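PDB 1RE5: 3-carboxy-cis,cis-muconate cycloisomerase from Pseudomonas putida, which belongs to the fumarase/aspartase superfamily, a group of largely helical enzymes built around a long helix bundle, and is modelled as a tetramer. Local coordinates for residues R354-L359 and D426-L431; Q363-A368 and R400-V405; E369-V374 and D422-P427; H385-Q390 and G407-V412. All coordinates share one frame; numbering follows the deposited sequence.

Contact 1: residues R354-L359 and D426-L431; sequences RMRRNL and DPAHYL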
loop_
_atom_site.group_PDB
_atom_site.type_symbol
_atom_site.label_atom_id
_atom_site.label_comp_id
_atom_site.label_asym_id
_atom_site.label_seq_id
_atom_site.Cartn_x
_atom_site.Cartn_y
_atom_site.Cartn_z
ATOM N N ARG D 354 -14.702 33.236 -18.941
ATOM C CA ARG D 354 -13.482 33.199 -18.135
ATOM C C ARG D 354 -12.460 32.261 -18.797
ATOM O O ARG D 354 -11.249 32.524 -18.759
ATOM C CB ARG D 354 -13.810 32.729 -16.717
ATOM C CG ARG D 354 -12.618 32.644 -15.803
ATOM C CD ARG D 354 -11.789 33.906 -15.858
ATOM N NE ARG D 354 -10.623 33.811 -14.987
ATOM C CZ ARG D 354 -10.684 33.779 -13.661
ATOM N NH1 ARG D 354 -11.861 33.840 -13.041
ATOM N NH2 ARG D 354 -9.560 33.676 -12.956
ATOM N N MET D 355 -12.947 31.180 -19.412
ATOM C CA MET D 355 -12.064 30.251 -20.104
ATOM C C MET D 355 -11.399 30.974 -21.281
ATOM O O MET D 355 -10.226 30.755 -21.569
ATOM C CB MET D 355 -12.837 29.048 -20.635
ATOM C CG MET D 355 -13.596 28.260 -19.609
ATOM S SD MET D 355 -14.288 26.813 -20.421
ATOM C CE MET D 355 -14.721 25.773 -19.028
ATOM N N ARG D 356 -12.160 31.824 -21.968
ATOM C CA ARG D 356 -11.639 32.600 -23.094
ATOM C C ARG D 356 -10.555 33.537 -22.597
ATOM O O ARG D 356 -9.476 33.632 -23.182
ATOM C CB ARG D 356 -12.747 33.446 -23.730
ATOM C CG ARG D 356 -13.540 32.769 -24.837
ATOM C CD ARG D 356 -12.780 32.779 -26.165
ATOM N NE ARG D 356 -13.545 32.145 -27.249
ATOM C CZ ARG D 356 -13.133 32.060 -28.518
ATOM N NH1 ARG D 356 -11.957 32.575 -28.879
ATOM N NH2 ARG D 356 -13.888 31.447 -29.427
ATOM N N ARG D 357 -10.870 34.231 -21.510
ATOM C CA ARG D 357 -9.965 35.196 -20.904
ATOM C C ARG D 357 -8.662 34.523 -20.481
ATOM O O ARG D 357 -7.575 35.037 -20.752
ATOM C CB ARG D 357 -10.654 35.832 -19.703
ATOM C CG ARG D 357 -10.389 37.309 -19.519
ATOM C CD ARG D 357 -11.237 37.848 -18.367
ATOM N NE ARG D 357 -12.654 37.531 -18.571
ATOM C CZ ARG D 357 -13.490 37.137 -17.609
ATOM N NH1 ARG D 357 -13.058 37.010 -16.352
ATOM N NH2 ARG D 357 -14.756 36.844 -17.909
ATOM N N ASN D 358 -8.771 33.367 -19.829
ATOM C CA ASN D 358 -7.589 32.644 -19.388
ATOM C C ASN D 358 -6.742 32.199 -20.572
ATOM O O ASN D 358 -5.519 32.119 -20.471
ATOM C CB ASN D 358 -7.984 31.418 -18.564
ATOM C CG ASN D 358 -8.617 31.778 -17.237
ATOM O OD1 ASN D 358 -8.494 32.903 -16.752
ATOM N ND2 ASN D 358 -9.287 30.813 -16.631
ATOM N N LEU D 359 -7.401 31.916 -21.691
ATOM C CA LEU D 359 -6.712 31.464 -22.890
ATOM C C LEU D 359 -5.604 32.372 -23.365
ATOM O O LEU D 359 -4.551 31.877 -23.751
ATOM C CB LEU D 359 -7.700 31.222 -24.024
ATOM C CG LEU D 359 -7.920 29.740 -24.310
ATOM C CD1 LEU D 359 -9.191 29.543 -25.107
ATOM C CD2 LEU D 359 -6.721 29.197 -25.029
ATOM N N ASP D 426 -6.992 32.817 -33.114
ATOM C CA ASP D 426 -8.251 32.507 -32.448
ATOM C C ASP D 426 -8.206 31.037 -32.048
ATOM O O ASP D 426 -8.031 30.159 -32.897
ATOM C CB ASP D 426 -9.449 32.774 -33.363
ATOM C CG ASP D 426 -10.761 32.342 -32.737
ATOM O OD1 ASP D 426 -10.902 32.471 -31.507
ATOM O OD2 ASP D 426 -11.660 31.879 -33.465
ATOM N N PRO D 427 -8.351 30.755 -30.742
ATOM C CA PRO D 427 -8.328 29.403 -30.178
ATOM C C PRO D 427 -9.341 28.482 -30.828
ATOM O O PRO D 427 -9.039 27.328 -31.111
ATOM C CB PRO D 427 -8.654 29.634 -28.707
ATOM C CG PRO D 427 -8.192 31.016 -28.463
ATOM C CD PRO D 427 -8.630 31.744 -29.688
ATOM N N ALA D 428 -10.540 29.002 -31.057
ATOM C CA ALA D 428 -11.612 28.222 -31.657
ATOM C C ALA D 428 -11.198 27.517 -32.957
ATOM O O ALA D 428 -11.811 26.526 -33.364
ATOM C CB ALA D 428 -12.800 29.119 -31.911
ATOM N N HIS D 429 -10.149 28.021 -33.596
ATOM C CA HIS D 429 -9.675 27.461 -34.856
ATOM C C HIS D 429 -8.487 26.513 -34.725
ATOM O O HIS D 429 -7.871 26.133 -35.720
ATOM C CB HIS D 429 -9.327 28.604 -35.815
ATOM C CG HIS D 429 -10.524 29.361 -36.302
ATOM N ND1 HIS D 429 -11.432 28.825 -37.190
ATOM C CD2 HIS D 429 -11.000 30.586 -35.973
ATOM C CE1 HIS D 429 -12.418 29.684 -37.382
ATOM N NE2 HIS D 429 -12.181 30.760 -36.654
ATOM N N TYR D 430 -8.158 26.126 -33.499
ATOM C CA TYR D 430 -7.049 25.214 -33.288
ATOM C C TYR D 430 -7.459 24.161 -32.269
ATOM O O TYR D 430 -6.714 23.849 -31.349
ATOM C CB TYR D 430 -5.826 25.985 -32.800
ATOM C CG TYR D 430 -4.514 25.316 -33.141
ATOM C CD1 TYR D 430 -4.213 24.971 -34.457
ATOM C CD2 TYR D 430 -3.563 25.048 -32.154
ATOM C CE1 TYR D 430 -2.996 24.372 -34.790
ATOM C CE2 TYR D 430 -2.333 24.451 -32.475
ATOM C CZ TYR D 430 -2.059 24.115 -33.798
ATOM O OH TYR D 430 -0.859 23.521 -34.127
ATOM N N LEU D 431 -8.656 23.618 -32.456
ATOM C CA LEU D 431 -9.204 22.604 -31.571
ATOM C C LEU D 431 -8.883 21.179 -32.007
ATOM O O LEU D 431 -9.287 20.217 -31.350
ATOM C CB LEU D 431 -10.718 22.794 -31.460
ATOM C CG LEU D 431 -11.177 23.676 -30.295
ATOM C CD1 LEU D 431 -10.161 24.772 -30.027
ATOM C CD2 LEU D 431 -12.547 24.245 -30.588
#
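In Arg-356, chi2 (-79°) bends the chain at CD; beyond that bend the chain is extended, and NH1 reaches OD1 of Asp-426. The two side chains form a salt bridge through a single hydrogen bond. Arg-356 NH1 donates to Asp-426 OD1 at 2.8 Å, and the bond is almost straight, with an angle of 173° at the hydrogen. OD1 sits at the edge of the guanidinium, within its plane, and NH1 approaches nearly in line with the C-O bond. The guanidinium and carboxylate planes are only 7° apart. Only NH1 makes the bond; Arg-356 NH2 lies 3.6 Å from Ala-428 CB. NH1 of Arg-356 also passes 3.5 Å from Pro-427 CD. These two carbons meet the guanidinium obliquely. Leu-359 and Pro-427 slide past each other in opposite directions. Leu-359 CD1 touches the ring of Pro-427 at CB, 3.6 Å away, and CD2 is a little farther off. Leu-359 also packs on Val-149 of strand 147-152, and Pro-427 packs on Leu-367. Arg-356 is exposed, while Leu-359 and Pro-427 are buried, so the polar contact is on the surface side and the apolar one is inside. A 3-10 turn at Pro-427 and Ala-428 shapes the second segment, and His-429 N bonds back to Asp-426 O. The contact joins helix 352-359 to the loop before helix 434-449, where the chain enters and leaves the small helical C-terminal region found in this superfamily.

Contact 2: residues Q363-A368 and R400-V405; sequences QGLVLA and RHLRAV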
loop_
_atom_site.group_PDB
_atom_site.type_symbol
_atom_site.label_atom_id
_atom_site.label_comp_id
_atom_site.label_asym_id
_atom_site.label_seq_id
_atom_site.Cartn_x
_atom_site.Cartn_y
_atom_site.Cartn_z
ATOM N N GLN D 363 -0.735 35.541 -23.794
ATOM C CA GLN D 363 -0.840 36.457 -24.919
ATOM C C GLN D 363 -0.604 35.863 -26.294
ATOM O O GLN D 363 0.185 36.388 -27.070
ATOM C CB GLN D 363 0.097 37.635 -24.690
ATOM C CG GLN D 363 -0.278 38.432 -23.454
ATOM C CD GLN D 363 0.647 39.601 -23.210
ATOM O OE1 GLN D 363 1.868 39.435 -23.078
ATOM N NE2 GLN D 363 0.072 40.799 -23.148
ATOM N N GLY D 364 -1.305 34.772 -26.587
ATOM C CA GLY D 364 -1.184 34.123 -27.880
ATOM C C GLY D 364 0.032 33.243 -28.096
ATOM O O GLY D 364 0.112 32.570 -29.107
ATOM N N LEU D 365 0.979 33.236 -27.170
ATOM C CA LEU D 365 2.166 32.411 -27.344
ATOM C C LEU D 365 1.816 30.934 -27.415
ATOM O O LEU D 365 2.562 30.130 -27.976
ATOM C CB LEU D 365 3.150 32.654 -26.198
ATOM C CG LEU D 365 3.890 33.994 -26.235
ATOM C CD1 LEU D 365 4.727 34.173 -24.984
ATOM C CD2 LEU D 365 4.780 34.034 -27.464
ATOM N N VAL D 366 0.672 30.579 -26.849
ATOM C CA VAL D 366 0.226 29.192 -26.834
ATOM C C VAL D 366 -0.336 28.779 -28.211
ATOM O O VAL D 366 -0.618 27.607 -28.473
ATOM C CB VAL D 366 -0.846 29.000 -25.726
ATOM C CG1 VAL D 366 -2.248 29.159 -26.296
ATOM C CG2 VAL D 366 -0.661 27.659 -25.061
ATOM N N LEU D 367 -0.485 29.762 -29.088
ATOM C CA LEU D 367 -1.013 29.538 -30.418
ATOM C C LEU D 367 0.078 29.766 -31.454
ATOM O O LEU D 367 -0.188 29.758 -32.651
ATOM C CB LEU D 367 -2.177 30.493 -30.665
ATOM C CG LEU D 367 -3.587 29.908 -30.753
ATOM C CD1 LEU D 367 -3.685 28.665 -29.903
ATOM C CD2 LEU D 367 -4.609 30.968 -30.322
ATOM N N ALA D 368 1.308 29.973 -30.992
ATOM C CA ALA D 368 2.430 30.196 -31.897
ATOM C C ALA D 368 2.514 29.090 -32.944
ATOM O O ALA D 368 2.750 29.356 -34.128
ATOM C CB ALA D 368 3.719 30.252 -31.117
ATOM N N ARG D 400 3.242 42.478 -25.051
ATOM C CA ARG D 400 1.965 42.784 -25.686
ATOM C C ARG D 400 1.588 41.578 -26.543
ATOM O O ARG D 400 2.461 40.848 -27.019
ATOM C CB ARG D 400 2.045 44.053 -26.544
ATOM C CG ARG D 400 3.105 44.046 -27.630
ATOM C CD ARG D 400 2.882 45.212 -28.584
ATOM N NE ARG D 400 3.882 45.247 -29.643
ATOM C CZ ARG D 400 3.694 45.822 -30.827
ATOM N NH1 ARG D 400 2.536 46.412 -31.099
ATOM N NH2 ARG D 400 4.658 45.792 -31.742
ATOM N N HIS D 401 0.289 41.374 -26.728
ATOM C CA HIS D 401 -0.224 40.240 -27.483
ATOM C C HIS D 401 0.554 39.941 -28.758
ATOM O O HIS D 401 1.084 40.850 -29.398
ATOM C CB HIS D 401 -1.697 40.467 -27.815
ATOM C CG HIS D 401 -2.481 39.202 -27.972
ATOM N ND1 HIS D 401 -2.239 38.295 -28.980
ATOM C CD2 HIS D 401 -3.502 38.692 -27.244
ATOM C CE1 HIS D 401 -3.079 37.281 -28.867
ATOM N NE2 HIS D 401 -3.856 37.498 -27.821
ATOM N N LEU D 402 0.625 38.657 -29.114
ATOM C CA LEU D 402 1.331 38.218 -30.317
ATOM C C LEU D 402 0.563 38.677 -31.561
ATOM O O LEU D 402 1.160 38.929 -32.606
ATOM C CB LEU D 402 1.465 36.690 -30.340
ATOM C CG LEU D 402 2.758 36.065 -30.884
ATOM C CD1 LEU D 402 2.533 34.586 -31.123
ATOM C CD2 LEU D 402 3.175 36.733 -32.172
ATOM N N ARG D 403 -0.759 38.772 -31.450
ATOM C CA ARG D 403 -1.580 39.220 -32.567
ATOM C C ARG D 403 -1.061 40.566 -33.060
ATOM O O ARG D 403 -0.942 40.794 -34.262
ATOM C CB ARG D 403 -3.033 39.377 -32.130
ATOM C CG ARG D 403 -3.924 39.985 -33.192
ATOM C CD ARG D 403 -4.061 39.057 -34.379
ATOM N NE ARG D 403 -4.809 39.662 -35.478
ATOM C CZ ARG D 403 -4.338 40.619 -36.272
ATOM N NH1 ARG D 403 -3.110 41.091 -36.096
ATOM N NH2 ARG D 403 -5.094 41.102 -37.250
ATOM N N ALA D 404 -0.756 41.453 -32.115
ATOM C CA ALA D 404 -0.245 42.781 -32.424
ATOM C C ALA D 404 1.135 42.696 -33.055
ATOM O O ALA D 404 1.342 43.164 -34.170
ATOM C CB ALA D 404 -0.180 43.618 -31.161
ATOM N N VAL D 405 2.077 42.097 -32.337
ATOM C CA VAL D 405 3.441 41.960 -32.827
ATOM C C VAL D 405 3.512 41.442 -34.263
ATOM O O VAL D 405 4.374 41.873 -35.031
ATOM C CB VAL D 405 4.252 41.024 -31.923
ATOM C CG1 VAL D 405 5.680 40.888 -32.439
ATOM C CG2 VAL D 405 4.243 41.562 -30.514
#
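Arg-400 meets the tip of Gln-363 through its backbone: Gln-363 NE2 lies 3.7 Å from Arg-400 CA. The Gln-363 side chain is extended beyond CG, and its amide end lies by the backbone of Arg-400 and His-401. The guanidinium of Arg-400 pairs with Glu-398 and Asp-408. His-401 comes next, with CG anti to the backbone N (chi1 -152°). One face of its ring lies against the backbone of Gln-363 and Gly-364. Gln-363 O stands 3.6 Å above the His-401 ring plane, offset toward the rim near ND1. His-401 CE1 is 3.8 Å from Gly-364 CA, where no side chain intervenes. His-401 is also the N-cap of helix 402-407, since its ND1 accepts from Arg-403 N at 2.9 Å, close to the ring plane. This capping bond helps to fix the ring's rotation. Leu-402 gives the one hydrogen bond between the segments, from its N to Gln-363 O at 3.1 Å. Its CD1 rests 3.7 Å from Gly-364 O, with looser contacts to Leu-365 and Ala-368. The contact thus sets the start of helix 402-407 against the turn leading into helix 368-378. Leu-365 and Val-405 both pack on helix 381-397, and Leu-365 also touches Met-279 of the third subunit.

Contact 3: residues E369-V374 and D422-P427; sequences EAVSIV and DRLLDP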
loop_
_atom_site.group_PDB
_atom_site.type_symbol
_atom_site.label_atom_id
_atom_site.label_comp_id
_atom_site.label_asym_id
_atom_site.label_seq_id
_atom_site.Cartn_x
_atom_site.Cartn_y
_atom_site.Cartn_z
ATOM N N GLU D 369 2.321 27.852 -32.492
ATOM C CA GLU D 369 2.377 26.673 -33.352
ATOM C C GLU D 369 1.383 26.745 -34.525
ATOM O O GLU D 369 1.751 26.456 -35.668
ATOM C CB GLU D 369 2.135 25.420 -32.499
ATOM C CG GLU D 369 1.998 24.124 -33.274
ATOM C CD GLU D 369 1.647 22.942 -32.380
ATOM O OE1 GLU D 369 2.534 22.481 -31.630
ATOM O OE2 GLU D 369 0.484 22.481 -32.421
ATOM N N ALA D 370 0.141 27.142 -34.239
ATOM C CA ALA D 370 -0.911 27.257 -35.254
ATOM C C ALA D 370 -0.524 28.243 -36.357
ATOM O O ALA D 370 -0.933 28.098 -37.513
ATOM C CB ALA D 370 -2.218 27.699 -34.601
ATOM N N VAL D 371 0.257 29.252 -35.981
ATOM C CA VAL D 371 0.723 30.274 -36.909
ATOM C C VAL D 371 1.932 29.735 -37.659
ATOM O O VAL D 371 2.068 29.935 -38.865
ATOM C CB VAL D 371 1.129 31.568 -36.145
ATOM C CG1 VAL D 371 1.907 32.504 -37.059
ATOM C CG2 VAL D 371 -0.119 32.272 -35.618
ATOM N N SER D 372 2.796 29.035 -36.928
ATOM C CA SER D 372 4.011 28.458 -37.490
ATOM C C SER D 372 3.784 27.568 -38.706
ATOM O O SER D 372 4.587 27.583 -39.640
ATOM C CB SER D 372 4.751 27.654 -36.426
ATOM O OG SER D 372 5.949 27.117 -36.961
ATOM N N ILE D 373 2.708 26.785 -38.698
ATOM C CA ILE D 373 2.427 25.904 -39.828
ATOM C C ILE D 373 1.974 26.699 -41.048
ATOM O O ILE D 373 2.414 26.425 -42.164
ATOM C CB ILE D 373 1.360 24.821 -39.478
ATOM C CG1 ILE D 373 0.017 25.473 -39.126
ATOM C CG2 ILE D 373 1.863 23.961 -38.322
ATOM C CD1 ILE D 373 -1.071 24.475 -38.722
ATOM N N VAL D 374 1.115 27.694 -40.840
ATOM C CA VAL D 374 0.638 28.505 -41.953
ATOM C C VAL D 374 1.766 29.320 -42.579
ATOM O O VAL D 374 1.935 29.306 -43.793
ATOM C CB VAL D 374 -0.508 29.448 -41.524
ATOM C CG1 VAL D 374 -0.824 30.432 -42.644
ATOM C CG2 VAL D 374 -1.751 28.628 -41.186
ATOM N N ASP D 422 -6.384 37.320 -37.618
ATOM C CA ASP D 422 -7.424 37.282 -36.600
ATOM C C ASP D 422 -7.873 35.852 -36.388
ATOM O O ASP D 422 -8.177 35.455 -35.268
ATOM C CB ASP D 422 -8.629 38.136 -37.013
ATOM C CG ASP D 422 -8.421 39.624 -36.740
ATOM O OD1 ASP D 422 -9.345 40.411 -37.033
ATOM O OD2 ASP D 422 -7.343 40.009 -36.231
ATOM N N ARG D 423 -7.904 35.079 -37.470
ATOM C CA ARG D 423 -8.325 33.685 -37.402
ATOM C C ARG D 423 -7.249 32.782 -36.799
ATOM O O ARG D 423 -7.543 31.943 -35.957
ATOM C CB ARG D 423 -8.698 33.177 -38.795
ATOM C CG ARG D 423 -9.280 31.762 -38.810
ATOM C CD ARG D 423 -9.323 31.215 -40.228
ATOM N NE ARG D 423 -9.994 32.152 -41.126
ATOM C CZ ARG D 423 -9.792 32.212 -42.439
ATOM N NH1 ARG D 423 -8.931 31.383 -43.030
ATOM N NH2 ARG D 423 -10.448 33.113 -43.165
ATOM N N LEU D 424 -6.004 32.958 -37.232
ATOM C CA LEU D 424 -4.899 32.153 -36.724
ATOM C C LEU D 424 -4.700 32.280 -35.221
ATOM O O LEU D 424 -4.345 31.310 -34.551
ATOM C CB LEU D 424 -3.595 32.529 -37.423
ATOM C CG LEU D 424 -3.377 31.948 -38.816
ATOM C CD1 LEU D 424 -2.036 32.400 -39.339
ATOM C CD2 LEU D 424 -3.431 30.428 -38.750
ATOM N N LEU D 425 -4.915 33.476 -34.692
ATOM C CA LEU D 425 -4.743 33.702 -33.268
ATOM C C LEU D 425 -6.022 33.478 -32.486
ATOM O O LEU D 425 -6.131 33.907 -31.339
ATOM C CB LEU D 425 -4.214 35.111 -33.009
ATOM C CG LEU D 425 -2.696 35.264 -33.102
ATOM C CD1 LEU D 425 -2.052 34.412 -32.037
ATOM C CD2 LEU D 425 -2.196 34.853 -34.470
ATOM N N ASP D 426 -6.992 32.817 -33.114
ATOM C CA ASP D 426 -8.251 32.507 -32.448
ATOM C C ASP D 426 -8.206 31.037 -32.048
ATOM O O ASP D 426 -8.031 30.159 -32.897
ATOM C CB ASP D 426 -9.449 32.774 -33.363
ATOM C CG ASP D 426 -10.761 32.342 -32.737
ATOM O OD1 ASP D 426 -10.902 32.471 -31.507
ATOM O OD2 ASP D 426 -11.660 31.879 -33.465
ATOM N N PRO D 427 -8.351 30.755 -30.742
ATOM C CA PRO D 427 -8.328 29.403 -30.178
ATOM C C PRO D 427 -9.341 28.482 -30.828
ATOM O O PRO D 427 -9.039 27.328 -31.111
ATOM C CB PRO D 427 -8.654 29.634 -28.707
ATOM C CG PRO D 427 -8.192 31.016 -28.463
ATOM C CD PRO D 427 -8.630 31.744 -29.688
#
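Ala-370 begins the contact through its carbonyl oxygen: Leu-424 CD2 packs 3.6 Å from Ala-370 O. The methyl group of Ala-370 points toward the second segment but approaches less closely, and it also packs on Tyr-430. Val-371 follows and makes the nearest backbone approach, with its CA 5.9 Å from Leu-424 CA. This valine works through one branch, CG2, which is anti to the carbonyl carbon. Val-371 CG2 reaches Leu-425 CD2 at 3.5 Å, the two side chains crossing obliquely. The same Val-371 methyl lies 3.9 Å from Leu-424 CB, and there the side chains cross at about a right angle. CG2 thus touches both Leu-424, the last helical residue, and Leu-425, the first to leave helical backbone angles. One helical turn after Ala-370 comes Val-374, which points toward the second segment. It meets Leu-424 tip to tip, with Val-374 CG2 3.5 Å from Leu-424 CD2. The other methyl of Leu-424, CD1, lies 4.0 Å from both CB and CG1 of Val-374, so both leucine methyls touch this valine. Leu-424 buries more surface here than any other residue. The contact is mainly apolar packing, with no hydrogen bond across it. It places the end of helix 418-424 against helix 368-378. Val-371 and Ser-372 pack in turn on Leu-388 of helix 381-397, while Leu-424 also touches Leu-416 in the loop before its own helix.

Contact 4: residues H385-Q390 and G407-V412; sequences HHLLEQ and GDEPQV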
loop_
_atom_site.group_PDB
_atom_site.type_symbol
_atom_site.label_atom_id
_atom_site.label_comp_id
_atom_site.label_asym_id
_atom_site.label_seq_id
_atom_site.Cartn_x
_atom_site.Cartn_y
_atom_site.Cartn_z
ATOM N N HIS D 385 10.399 30.066 -39.427
ATOM C CA HIS D 385 10.874 29.683 -38.098
ATOM C C HIS D 385 11.563 30.870 -37.430
ATOM O O HIS D 385 11.202 31.273 -36.323
ATOM C CB HIS D 385 11.854 28.510 -38.201
ATOM C CG HIS D 385 12.331 28.000 -36.876
ATOM N ND1 HIS D 385 11.484 27.433 -35.945
ATOM C CD2 HIS D 385 13.568 27.974 -36.322
ATOM C CE1 HIS D 385 12.178 27.080 -34.877
ATOM N NE2 HIS D 385 13.445 27.398 -35.081
ATOM N N HIS D 386 12.560 31.422 -38.111
ATOM C CA HIS D 386 13.294 32.571 -37.603
ATOM C C HIS D 386 12.335 33.718 -37.290
ATOM O O HIS D 386 12.273 34.203 -36.159
ATOM C CB HIS D 386 14.316 33.037 -38.643
ATOM C CG HIS D 386 14.910 34.380 -38.347
ATOM N ND1 HIS D 386 15.753 34.605 -37.281
ATOM C CD2 HIS D 386 14.758 35.577 -38.963
ATOM C CE1 HIS D 386 16.094 35.881 -37.251
ATOM N NE2 HIS D 386 15.504 36.493 -38.262
ATOM N N LEU D 387 11.588 34.138 -38.308
ATOM C CA LEU D 387 10.633 35.238 -38.191
ATOM C C LEU D 387 9.612 35.095 -37.052
ATOM O O LEU D 387 9.149 36.096 -36.500
ATOM C CB LEU D 387 9.895 35.419 -39.525
ATOM C CG LEU D 387 8.976 36.638 -39.641
ATOM C CD1 LEU D 387 9.795 37.917 -39.485
ATOM C CD2 LEU D 387 8.262 36.616 -40.987
ATOM N N LEU D 388 9.263 33.859 -36.700
ATOM C CA LEU D 388 8.292 33.622 -35.636
ATOM C C LEU D 388 8.927 33.739 -34.255
ATOM O O LEU D 388 8.358 34.356 -33.360
ATOM C CB LEU D 388 7.646 32.242 -35.804
ATOM C CG LEU D 388 6.363 31.971 -35.007
ATOM C CD1 LEU D 388 5.288 32.987 -35.372
ATOM C CD2 LEU D 388 5.878 30.567 -35.309
ATOM N N GLU D 389 10.102 33.149 -34.073
ATOM C CA GLU D 389 10.773 33.238 -32.785
ATOM C C GLU D 389 11.043 34.703 -32.480
ATOM O O GLU D 389 11.020 35.132 -31.328
ATOM C CB GLU D 389 12.096 32.484 -32.813
ATOM C CG GLU D 389 11.961 30.998 -33.038
ATOM C CD GLU D 389 13.299 30.285 -32.954
ATOM O OE1 GLU D 389 14.213 30.634 -33.739
ATOM O OE2 GLU D 389 13.433 29.380 -32.099
ATOM N N GLN D 390 11.302 35.466 -33.534
ATOM C CA GLN D 390 11.589 36.885 -33.407
ATOM C C GLN D 390 10.364 37.632 -32.891
ATOM O O GLN D 390 10.477 38.481 -32.008
ATOM C CB GLN D 390 12.021 37.441 -34.767
ATOM C CG GLN D 390 12.388 38.913 -34.765
ATOM C CD GLN D 390 12.706 39.429 -36.159
ATOM O OE1 GLN D 390 13.670 38.990 -36.791
ATOM N NE2 GLN D 390 11.888 40.360 -36.648
ATOM N N GLY D 407 1.104 41.804 -36.526
ATOM C CA GLY D 407 0.486 42.780 -37.404
ATOM C C GLY D 407 1.467 43.865 -37.794
ATOM O O GLY D 407 1.337 44.477 -38.851
ATOM N N ASP D 408 2.452 44.099 -36.932
ATOM C CA ASP D 408 3.474 45.111 -37.162
ATOM C C ASP D 408 4.712 44.479 -37.797
ATOM O O ASP D 408 5.772 45.099 -37.885
ATOM C CB ASP D 408 3.852 45.777 -35.835
ATOM C CG ASP D 408 2.681 46.499 -35.190
ATOM O OD1 ASP D 408 2.824 46.973 -34.042
ATOM O OD2 ASP D 408 1.618 46.596 -35.835
ATOM N N GLU D 409 4.573 43.234 -38.233
ATOM C CA GLU D 409 5.677 42.523 -38.858
ATOM C C GLU D 409 5.512 42.536 -40.375
ATOM O O GLU D 409 4.656 41.841 -40.925
ATOM C CB GLU D 409 5.725 41.082 -38.346
ATOM C CG GLU D 409 6.683 40.184 -39.104
ATOM C CD GLU D 409 8.093 40.720 -39.115
ATOM O OE1 GLU D 409 8.682 40.867 -38.025
ATOM O OE2 GLU D 409 8.610 40.994 -40.218
ATOM N N PRO D 410 6.334 43.338 -41.071
ATOM C CA PRO D 410 6.293 43.457 -42.532
ATOM C C PRO D 410 6.088 42.141 -43.294
ATOM O O PRO D 410 5.104 41.993 -44.016
ATOM C CB PRO D 410 7.626 44.122 -42.846
ATOM C CG PRO D 410 7.779 45.063 -41.687
ATOM C CD PRO D 410 7.396 44.192 -40.506
ATOM N N GLN D 411 7.004 41.187 -43.136
ATOM C CA GLN D 411 6.879 39.913 -43.839
ATOM C C GLN D 411 5.576 39.204 -43.519
ATOM O O GLN D 411 4.947 38.623 -44.407
ATOM C CB GLN D 411 8.042 38.977 -43.501
ATOM C CG GLN D 411 9.401 39.466 -43.962
ATOM C CD GLN D 411 10.006 40.494 -43.023
ATOM O OE1 GLN D 411 9.480 41.598 -42.862
ATOM N NE2 GLN D 411 11.117 40.129 -42.388
ATOM N N VAL D 412 5.171 39.250 -42.255
ATOM C CA VAL D 412 3.939 38.597 -41.831
ATOM C C VAL D 412 2.684 39.300 -42.344
ATOM O O VAL D 412 1.806 38.665 -42.932
ATOM C CB VAL D 412 3.868 38.491 -40.292
ATOM C CG1 VAL D 412 2.507 37.942 -39.870
ATOM C CG2 VAL D 412 4.991 37.589 -39.784
#
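Leu-387 carries most of this contact, meeting Glu-409, Gln-411 and Val-412 through its two methyl groups. Its CG is anti to the backbone N (chi1 -173°). The residue points toward the other segment, and its methyls make the contacts. Leu-387 CD1 meets Glu-409 tip to tip, lying 3.3 Å from the carboxylate carbon CD. Leu-387 CD2 is nearest to Gln-411 CB, at 3.5 Å, and to Val-412 CG2, at 3.6 Å. Leu-387 passes both of these side chains at a slant. Glu-409 is the second main residue. Its chain bends at chi2 (56°), which turns CD back over the start of helix 410-415. Glu-409 is the N-cap of that helix, and its OE2 accepts a weak bond from Gln-411 N at 3.3 Å. Gln-390 NE2 comes within 3.5 Å of Glu-409 OE1, but the two are not hydrogen-bonded. Their side chains cross at about a right angle, with the amide and carboxylate planes 61° apart. Gln-411, third in buried surface, adds the base of its side chain through CB. Val-412 also packs on Leu-375 of helix 368-378. A leucine of one helix thus covers the side-chain N-cap of another. This is helix-to-helix packing within the all-helical C-terminal region, joining helix 381-397 to the beginning of helix 410-415.

Overall arrangement
The four contacts lie together at one end of the elongated subunit, all on the same side of its centre and 32 to 51 Å from it, centre to centre. Contacts 1 and 3 share Asp-426 and Pro-427, and packing of Tyr-430 on Ala-370 also joins them. Contact 2 is tied to contact 3 by a salt bridge, Arg-403 NE to Asp-422 OD2 at 2.7 Å. A second one joins it to contact 4, Arg-400 NH1 to Asp-408 OD1 at 3.0 Å. Contacts 1 and 4 do not touch; their nearest atoms are about 10 Å apart. The 2,3-dihydroxy-1,4-dithiobutane pocket residues, Thr-296, Arg-297, Pro-299, Gly-300, Ser-303, Thr-304 and Ala-307, belong to none of the contacts.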